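Local coordinates for glutathione S-transferase family protein (Pseudomonas putida, PDB 3LXZ) that probably conjugates reduced glutathione to a wide range of hydrophobic electrophiles, as a glutathione transferase of the GST superfamily, at residues Ala155-Asn167 and Phe178-Met192. Sequence-based numbering, arbitrary orientation. Where two conformers were deposited one is given.
Sequences ADLMFCFSVDLAN and FLADFPQAKALLQLM
Phe178 and Leu179 share the side-chain oxygen of Asn167 through their backbone amides. The bond from Leu179 N to Asn167 OD1 (3.1 Å) reaches the oxygen from above the carboxamide plane, whereas the one from Phe178 N is shorter but weak, bent to 117° at its hydrogen. An asparagine suits this place because its amide does two jobs: OD1 takes up the N-H groups of two consecutive residues ahead of the helix, while ND2 bonds to Asp177 and so helps fix the flip of the group. The Phe178 ring turns its edge to the carbonyl oxygen of Ala166 and stacks with Phe134 of helix 120-140. The forked end of Leu179 serves two neighbours, laying CD1 against the Asn167 amide and CD2 on Val163 CG1 (3.7 Å).

After Phe182, the N-cap residue, helix 183-192 crosses helix 155-167 at -106°, the axes 9.8 Å apart. Ala185 O lies at the ring edge, 3.4 Å from Phe159 CZ, and the small methyl CB fits against CE1. Phe159 points there because CG is anti to the backbone N (chi1 172°). Leu188, branched and so broad enough for an aromatic surface, covers one ring face, CD2 making a CH-pi contact 3.9 Å from the centroid, while Val163 lies over the opposite face. The same methyl touches Asp156 OD1, a buried carboxylate oxygen satisfied by Val147 N. Leu189 is long enough for CD1 to touch both the Phe159 CE2 edge and Cys160 O (3.7 Å). Selenomethionine Met192 packs CB on Cys160 CB (3.6 Å), and its flexible chain, bent at chi2 and chi3, folds CE back near Asp156 and Leu157. Aromatic and aliphatic side chains thus join two successive helices within the all-helical C-terminal domain of the glutathione transferase fold.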
ATOM      1  N   ALA A 155      -2.581  -4.148 -12.620  1.00 15.69           N
ATOM      2  CA  ALA A 155      -2.770  -2.715 -12.446  1.00 15.70           C
ATOM      3  C   ALA A 155      -4.050  -2.201 -13.097  1.00 17.12           C
ATOM      4  O   ALA A 155      -4.614  -1.210 -12.611  1.00 16.71           O
ATOM      5  CB  ALA A 155      -1.557  -1.936 -12.959  1.00 15.61           C
ATOM      6  N   ASP A 156      -4.527  -2.870 -14.159  1.00 16.34           N
ATOM      7  CA  ASP A 156      -5.786  -2.453 -14.795  1.00 16.55           C
ATOM      8  C   ASP A 156      -7.004  -2.729 -13.939  1.00 16.55           C
ATOM      9  O   ASP A 156      -8.003  -2.044 -14.077  1.00 16.89           O
ATOM     10  CB  ASP A 156      -5.935  -3.129 -16.154  1.00 16.98           C
ATOM     11  CG  ASP A 156      -4.860  -2.704 -17.099  1.00 16.32           C
ATOM     12  OD1 ASP A 156      -4.865  -1.487 -17.466  1.00 16.03           O
ATOM     13  OD2 ASP A 156      -4.005  -3.542 -17.445  1.00 17.24           O
ATOM     14  N   LEU A 157      -6.933  -3.782 -13.109  1.00 15.91           N
ATOM     15  CA  LEU A 157      -7.970  -4.074 -12.141  1.00 16.53           C
ATOM     16  C   LEU A 157      -8.066  -2.973 -11.083  1.00 16.16           C
ATOM     17  O   LEU A 157      -9.158  -2.472 -10.800  1.00 16.49           O
ATOM     18  CB  LEU A 157      -7.776  -5.467 -11.510  1.00 16.77           C
ATOM     19  CG  LEU A 157      -7.457  -6.631 -12.482  1.00 17.64           C
ATOM     20  CD1 LEU A 157      -7.253  -7.971 -11.727  1.00 16.98           C
ATOM     21  CD2 LEU A 157      -8.523  -6.749 -13.583  1.00 19.88           C
HETATM   22  N   MSE A 158      -6.935  -2.573 -10.496  1.00 16.00           N
HETATM   23  CA  MSE A 158      -6.974  -1.468  -9.530  1.00 16.32           C
HETATM   24  C   MSE A 158      -7.428  -0.174 -10.220  1.00 15.73           C
HETATM   25  O   MSE A 158      -8.198   0.604  -9.649  1.00 15.94           O
HETATM   26  CB  MSE A 158      -5.577  -1.303  -8.907  1.00 15.43           C
HETATM   27  CG  MSE A 158      -5.402  -0.174  -7.925  1.00 19.36           C
HETATM   28 SE   MSE A 158      -6.321  -0.418  -6.233  1.00 18.01          SE
HETATM   29  CE  MSE A 158      -5.606  -2.110  -5.550  1.00 18.81           C
ATOM     30  N   PHE A 159      -6.960   0.066 -11.437  1.00 15.39           N
ATOM     31  CA  PHE A 159      -7.425   1.232 -12.212  1.00 16.02           C
ATOM     32  C   PHE A 159      -8.946   1.245 -12.417  1.00 16.37           C
ATOM     33  O   PHE A 159      -9.608   2.212 -12.137  1.00 15.33           O
ATOM     34  CB  PHE A 159      -6.738   1.247 -13.574  1.00 15.77           C
ATOM     35  CG  PHE A 159      -7.280   2.300 -14.534  1.00 15.56           C
ATOM     36  CD1 PHE A 159      -6.695   3.566 -14.588  1.00 15.99           C
ATOM     37  CD2 PHE A 159      -8.355   2.015 -15.376  1.00 15.83           C
ATOM     38  CE1 PHE A 159      -7.179   4.554 -15.458  1.00 16.22           C
ATOM     39  CE2 PHE A 159      -8.833   2.988 -16.280  1.00 15.55           C
ATOM     40  CZ  PHE A 159      -8.266   4.257 -16.294  1.00 13.55           C
ATOM     41  N   CYS A 160      -9.509   0.153 -12.913  1.00 17.64           N
ATOM     42  CA  CYS A 160     -10.866   0.272 -13.393  1.00 19.57           C
ATOM     43  C   CYS A 160     -11.891   0.339 -12.256  1.00 18.90           C
ATOM     44  O   CYS A 160     -12.966   0.876 -12.437  1.00 19.50           O
ATOM     45  CB  CYS A 160     -11.173  -0.781 -14.448  1.00 19.70           C
ATOM     46  SG  CYS A 160     -11.529  -2.320 -13.743  1.00 29.13           S
ATOM     47  N   PHE A 161     -11.531  -0.157 -11.061  1.00 17.83           N
ATOM     48  CA  PHE A 161     -12.414  -0.066  -9.910  1.00 17.51           C
ATOM     49  C   PHE A 161     -12.006   0.985  -8.878  1.00 17.72           C
ATOM     50  O   PHE A 161     -12.679   1.104  -7.837  1.00 18.29           O
ATOM     51  CB  PHE A 161     -12.557  -1.446  -9.223  1.00 18.18           C
ATOM     52  CG  PHE A 161     -13.230  -2.482 -10.074  1.00 16.83           C
ATOM     53  CD1 PHE A 161     -14.588  -2.374 -10.395  1.00 20.42           C
ATOM     54  CD2 PHE A 161     -12.534  -3.618 -10.498  1.00 16.86           C
ATOM     55  CE1 PHE A 161     -15.207  -3.376 -11.157  1.00 18.46           C
ATOM     56  CE2 PHE A 161     -13.160  -4.620 -11.251  1.00 17.54           C
ATOM     57  CZ  PHE A 161     -14.476  -4.489 -11.594  1.00 17.22           C
ATOM     58  N   SER A 162     -10.957   1.763  -9.155  1.00 15.81           N
ATOM     59  CA  SER A 162     -10.658   2.951  -8.336  1.00 16.79           C
ATOM     60  C   SER A 162     -11.022   4.261  -9.061  1.00 17.05           C
ATOM     61  O   SER A 162     -11.604   5.198  -8.473  1.00 18.83           O
ATOM     62  CB  SER A 162      -9.153   2.999  -8.016  1.00 15.10           C
ATOM     63  OG  SER A 162      -8.771   1.881  -7.243  1.00 17.86           O
ATOM     64  N   VAL A 163     -10.638   4.346 -10.317  1.00 17.55           N
ATOM     65  CA  VAL A 163     -10.723   5.615 -11.068  1.00 18.87           C
ATOM     66  C   VAL A 163     -12.190   6.024 -11.318  1.00 19.70           C
ATOM     67  O   VAL A 163     -12.508   7.224 -11.284  1.00 20.02           O
ATOM     68  CB  VAL A 163      -9.868   5.590 -12.362  1.00 19.72           C
ATOM     69  CG1 VAL A 163     -10.122   6.819 -13.205  1.00 20.54           C
ATOM     70  CG2 VAL A 163      -8.343   5.550 -12.005  1.00 18.01           C
ATOM     71  N   ASP A 164     -13.075   5.042 -11.511  1.00 19.90           N
ATOM     72  CA  ASP A 164     -14.542   5.311 -11.565  1.00 21.03           C
ATOM     73  C   ASP A 164     -15.055   5.979 -10.286  1.00 21.07           C
ATOM     74  O   ASP A 164     -15.738   7.014 -10.338  1.00 21.16           O
ATOM     75  CB  ASP A 164     -15.354   4.030 -11.856  1.00 22.61           C
ATOM     76  CG  ASP A 164     -15.179   2.935 -10.774  1.00 23.94           C
ATOM     77  OD1 ASP A 164     -14.112   2.891 -10.114  1.00 22.90           O
ATOM     78  OD2 ASP A 164     -16.122   2.122 -10.583  1.00 26.64           O
ATOM     79  N   LEU A 165     -14.733   5.394  -9.135  1.00 20.28           N
ATOM     80  CA  LEU A 165     -15.136   5.997  -7.878  1.00 20.51           C
ATOM     81  C   LEU A 165     -14.458   7.314  -7.600  1.00 20.29           C
ATOM     82  O   LEU A 165     -15.080   8.229  -7.028  1.00 20.48           O
ATOM     83  CB  LEU A 165     -14.905   5.019  -6.740  1.00 20.95           C
ATOM     84  CG  LEU A 165     -15.682   3.707  -6.840  1.00 21.29           C
ATOM     85  CD1 LEU A 165     -15.492   2.931  -5.543  1.00 19.87           C
ATOM     86  CD2 LEU A 165     -17.196   3.935  -7.141  1.00 20.59           C
ATOM     87  N   ALA A 166     -13.181   7.428  -7.970  1.00 19.67           N
ATOM     88  CA  ALA A 166     -12.464   8.693  -7.765  1.00 19.33           C
ATOM     89  C   ALA A 166     -13.062   9.813  -8.614  1.00 19.72           C
ATOM     90  O   ALA A 166     -13.180  10.956  -8.167  1.00 20.09           O
ATOM     91  CB  ALA A 166     -10.989   8.533  -8.058  1.00 18.52           C
ATOM     92  N   ASN A 167     -13.449   9.495  -9.849  1.00 19.90           N
ATOM     93  CA  ASN A 167     -14.055  10.535 -10.699  1.00 21.01           C
ATOM     94  C   ASN A 167     -15.445  10.955 -10.208  1.00 21.10           C
ATOM     95  O   ASN A 167     -15.798  12.129 -10.301  1.00 20.77           O
ATOM     96  CB  ASN A 167     -14.082  10.140 -12.170  1.00 21.35           C
ATOM     97  CG  ASN A 167     -13.959  11.348 -13.098  1.00 22.21           C
ATOM     98  OD1 ASN A 167     -13.081  12.203 -12.926  1.00 26.05           O
ATOM     99  ND2 ASN A 167     -14.824  11.415 -14.093  1.00 25.89           N
ATOM    100  N   PHE A 178     -11.724  14.672 -13.186  1.00 26.23           N
ATOM    101  CA  PHE A 178     -10.356  14.272 -13.438  1.00 25.47           C
ATOM    102  C   PHE A 178     -10.206  13.650 -14.828  1.00 26.05           C
ATOM    103  O   PHE A 178      -9.161  13.751 -15.449  1.00 26.59           O
ATOM    104  CB  PHE A 178      -9.850  13.288 -12.355  1.00 25.51           C
ATOM    105  CG  PHE A 178      -9.893  13.845 -10.944  1.00 24.67           C
ATOM    106  CD1 PHE A 178      -9.006  14.833 -10.534  1.00 22.62           C
ATOM    107  CD2 PHE A 178     -10.803  13.349 -10.030  1.00 23.63           C
ATOM    108  CE1 PHE A 178      -9.056  15.341  -9.233  1.00 23.72           C
ATOM    109  CE2 PHE A 178     -10.857  13.856  -8.723  1.00 23.86           C
ATOM    110  CZ  PHE A 178      -9.987  14.842  -8.341  1.00 22.84           C
ATOM    111  N   LEU A 179     -11.238  12.993 -15.323  1.00 25.72           N
ATOM    112  CA  LEU A 179     -11.097  12.289 -16.593  1.00 25.19           C
ATOM    113  C   LEU A 179     -11.318  13.196 -17.821  1.00 25.45           C
ATOM    114  O   LEU A 179     -10.950  12.816 -18.927  1.00 25.58           O
ATOM    115  CB  LEU A 179     -12.004  11.062 -16.630  1.00 25.72           C
ATOM    116  CG  LEU A 179     -11.659   9.952 -15.632  1.00 24.24           C
ATOM    117  CD1 LEU A 179     -12.715   8.840 -15.662  1.00 24.98           C
ATOM    118  CD2 LEU A 179     -10.275   9.370 -15.920  1.00 23.10           C
ATOM    119  N   ALA A 180     -11.861  14.399 -17.616  1.00 25.22           N
ATOM    120  CA  ALA A 180     -12.091  15.339 -18.729  1.00 25.75           C
ATOM    121  C   ALA A 180     -10.813  15.758 -19.462  1.00 25.77           C
ATOM    122  O   ALA A 180     -10.864  16.016 -20.663  1.00 26.27           O
ATOM    123  CB  ALA A 180     -12.862  16.580 -18.255  1.00 26.01           C
ATOM    124  N   ASP A 181      -9.700  15.833 -18.724  0.50 25.70           N
ATOM    125  CA  ASP A 181      -8.389  16.184 -19.278  0.50 25.83           C
ATOM    126  C   ASP A 181      -7.357  15.042 -19.268  0.50 25.40           C
ATOM    127  O   ASP A 181      -6.145  15.288 -19.303  0.50 25.30           O
ATOM    128  CB  ASP A 181      -7.824  17.425 -18.581  0.50 26.40           C
ATOM    129  CG  ASP A 181      -7.941  18.670 -19.438  0.50 27.34           C
ATOM    130  OD1 ASP A 181      -9.026  18.890 -20.024  0.50 28.36           O
ATOM    131  OD2 ASP A 181      -6.935  19.413 -19.542  0.50 30.77           O
ATOM    132  N   PHE A 182      -7.847  13.803 -19.245  1.00 24.67           N
ATOM    133  CA  PHE A 182      -6.980  12.613 -19.159  1.00 23.45           C
ATOM    134  C   PHE A 182      -7.537  11.597 -20.141  1.00 22.78           C
ATOM    135  O   PHE A 182      -8.088  10.575 -19.722  1.00 22.41           O
ATOM    136  CB  PHE A 182      -7.062  12.030 -17.730  1.00 23.55           C
ATOM    137  CG  PHE A 182      -5.925  11.102 -17.358  1.00 22.70           C
ATOM    138  CD1 PHE A 182      -5.059  10.588 -18.332  1.00 20.67           C
ATOM    139  CD2 PHE A 182      -5.734  10.722 -16.013  1.00 22.39           C
ATOM    140  CE1 PHE A 182      -4.005   9.764 -17.983  1.00 21.14           C
ATOM    141  CE2 PHE A 182      -4.692   9.860 -15.652  1.00 20.95           C
ATOM    142  CZ  PHE A 182      -3.828   9.373 -16.634  1.00 22.65           C
ATOM    143  N   PRO A 183      -7.427  11.878 -21.462  1.00 22.47           N
ATOM    144  CA  PRO A 183      -8.106  11.021 -22.421  1.00 21.30           C
ATOM    145  C   PRO A 183      -7.614   9.584 -22.466  1.00 20.87           C
ATOM    146  O   PRO A 183      -8.413   8.699 -22.803  1.00 19.23           O
ATOM    147  CB  PRO A 183      -7.822  11.699 -23.767  1.00 21.09           C
ATOM    148  CG  PRO A 183      -6.671  12.623 -23.510  1.00 23.14           C
ATOM    149  CD  PRO A 183      -6.890  13.091 -22.115  1.00 22.49           C
ATOM    150  N   GLN A 184      -6.321   9.378 -22.178  1.00 20.91           N
ATOM    151  CA  GLN A 184      -5.740   8.026 -22.054  1.00 20.86           C
ATOM    152  C   GLN A 184      -6.574   7.188 -21.075  1.00 20.22           C
ATOM    153  O   GLN A 184      -6.905   6.020 -21.345  1.00 19.45           O
ATOM    154  CB  GLN A 184      -4.301   8.083 -21.464  1.00 22.03           C
ATOM    155  CG  GLN A 184      -3.250   8.761 -22.301  1.00 24.65           C
ATOM    156  CD  GLN A 184      -3.267  10.296 -22.227  1.00 29.44           C
ATOM    157  OE1 GLN A 184      -4.069  10.911 -21.515  1.00 28.09           O
ATOM    158  NE2 GLN A 184      -2.360  10.922 -22.992  1.00 30.26           N
ATOM    159  N   ALA A 185      -6.885   7.799 -19.935  1.00 19.19           N
ATOM    160  CA  ALA A 185      -7.555   7.117 -18.843  1.00 19.45           C
ATOM    161  C   ALA A 185      -9.032   6.967 -19.201  1.00 18.77           C
ATOM    162  O   ALA A 185      -9.642   5.941 -18.953  1.00 18.11           O
ATOM    163  CB  ALA A 185      -7.374   7.902 -17.534  1.00 18.87           C
ATOM    164  N   LYS A 186      -9.570   7.968 -19.869  1.00 18.88           N
ATOM    165  CA  LYS A 186     -10.986   7.934 -20.249  1.00 19.99           C
ATOM    166  C   LYS A 186     -11.227   6.745 -21.178  1.00 19.29           C
ATOM    167  O   LYS A 186     -12.177   5.957 -20.988  1.00 18.90           O
ATOM    168  CB  LYS A 186     -11.422   9.273 -20.885  1.00 19.20           C
ATOM    169  CG  LYS A 186     -12.908   9.578 -20.744  1.00 24.91           C
ATOM    170  CD  LYS A 186     -13.210  10.932 -21.384  1.00 29.60           C
ATOM    171  CE  LYS A 186     -14.468  11.543 -20.815  1.00 31.09           C
ATOM    172  NZ  LYS A 186     -15.381  10.497 -20.279  1.00 34.96           N
ATOM    173  N   ALA A 187     -10.320   6.563 -22.136  1.00 18.67           N
ATOM    174  CA  ALA A 187     -10.433   5.505 -23.119  1.00 18.08           C
ATOM    175  C   ALA A 187     -10.263   4.113 -22.498  1.00 17.72           C
ATOM    176  O   ALA A 187     -10.975   3.186 -22.846  1.00 17.27           O
ATOM    177  CB  ALA A 187      -9.417   5.728 -24.236  1.00 18.32           C
ATOM    178  N   LEU A 188      -9.341   3.987 -21.540  1.00 17.32           N
ATOM    179  CA  LEU A 188      -9.120   2.693 -20.894  1.00 16.99           C
ATOM    180  C   LEU A 188     -10.341   2.313 -20.033  1.00 16.97           C
ATOM    181  O   LEU A 188     -10.738   1.143 -20.001  1.00 18.50           O
ATOM    182  CB  LEU A 188      -7.807   2.712 -20.063  1.00 16.94           C
ATOM    183  CG  LEU A 188      -7.519   1.441 -19.234  1.00 16.87           C
ATOM    184  CD1 LEU A 188      -7.540   0.162 -20.087  1.00 18.54           C
ATOM    185  CD2 LEU A 188      -6.146   1.536 -18.524  1.00 16.56           C
ATOM    186  N   LEU A 189     -10.918   3.294 -19.345  1.00 17.33           N
ATOM    187  CA  LEU A 189     -12.059   3.017 -18.497  1.00 17.95           C
ATOM    188  C   LEU A 189     -13.197   2.485 -19.359  1.00 18.49           C
ATOM    189  O   LEU A 189     -13.860   1.537 -18.968  1.00 17.78           O
ATOM    190  CB  LEU A 189     -12.491   4.257 -17.719  1.00 19.00           C
ATOM    191  CG  LEU A 189     -13.378   3.982 -16.496  1.00 22.04           C
ATOM    192  CD1 LEU A 189     -12.654   3.118 -15.412  1.00 20.35           C
ATOM    193  CD2 LEU A 189     -13.843   5.280 -15.866  1.00 21.94           C
ATOM    194  N   GLN A 190     -13.431   3.069 -20.536  1.00 17.41           N
ATOM    195  CA  GLN A 190     -14.484   2.518 -21.390  1.00 17.56           C
ATOM    196  C   GLN A 190     -14.137   1.115 -21.853  1.00 18.05           C
ATOM    197  O   GLN A 190     -15.002   0.258 -21.922  1.00 19.69           O
ATOM    198  CB  GLN A 190     -14.727   3.386 -22.605  1.00 16.81           C
ATOM    199  CG  GLN A 190     -15.975   2.975 -23.394  1.00 18.34           C
ATOM    200  CD  GLN A 190     -15.715   1.920 -24.437  1.00 19.95           C
ATOM    201  OE1 GLN A 190     -14.571   1.560 -24.720  1.00 22.22           O
ATOM    202  NE2 GLN A 190     -16.798   1.396 -25.028  1.00 24.55           N
ATOM    203  N   LEU A 191     -12.862   0.889 -22.155  1.00 18.59           N
ATOM    204  CA  LEU A 191     -12.389  -0.410 -22.627  1.00 19.19           C
ATOM    205  C   LEU A 191     -12.580  -1.543 -21.591  1.00 19.74           C
ATOM    206  O   LEU A 191     -13.061  -2.631 -21.918  1.00 19.29           O
ATOM    207  CB  LEU A 191     -10.916  -0.310 -23.047  1.00 20.25           C
ATOM    208  CG  LEU A 191     -10.312  -1.603 -23.609  1.00 22.63           C
ATOM    209  CD1 LEU A 191     -11.108  -2.150 -24.797  1.00 27.06           C
ATOM    210  CD2 LEU A 191      -8.853  -1.412 -24.016  1.00 26.86           C
HETATM  211  N   MSE A 192     -12.185  -1.267 -20.344  1.00 19.44           N
HETATM  212  CA  MSE A 192     -12.387  -2.186 -19.233  1.00 19.73           C
HETATM  213  C   MSE A 192     -13.882  -2.368 -19.026  1.00 20.29           C
HETATM  214  O   MSE A 192     -14.318  -3.424 -18.609  1.00 20.39           O
HETATM  215  CB  MSE A 192     -11.747  -1.634 -17.933  1.00 19.13           C
HETATM  216  CG  MSE A 192     -10.201  -1.542 -17.900  1.00 19.52           C
HETATM  217 SE   MSE A 192      -9.340  -3.216 -18.347  1.00 23.43          SE
HETATM  218  CE  MSE A 192      -9.777  -4.255 -16.755  1.00 21.90           C
TER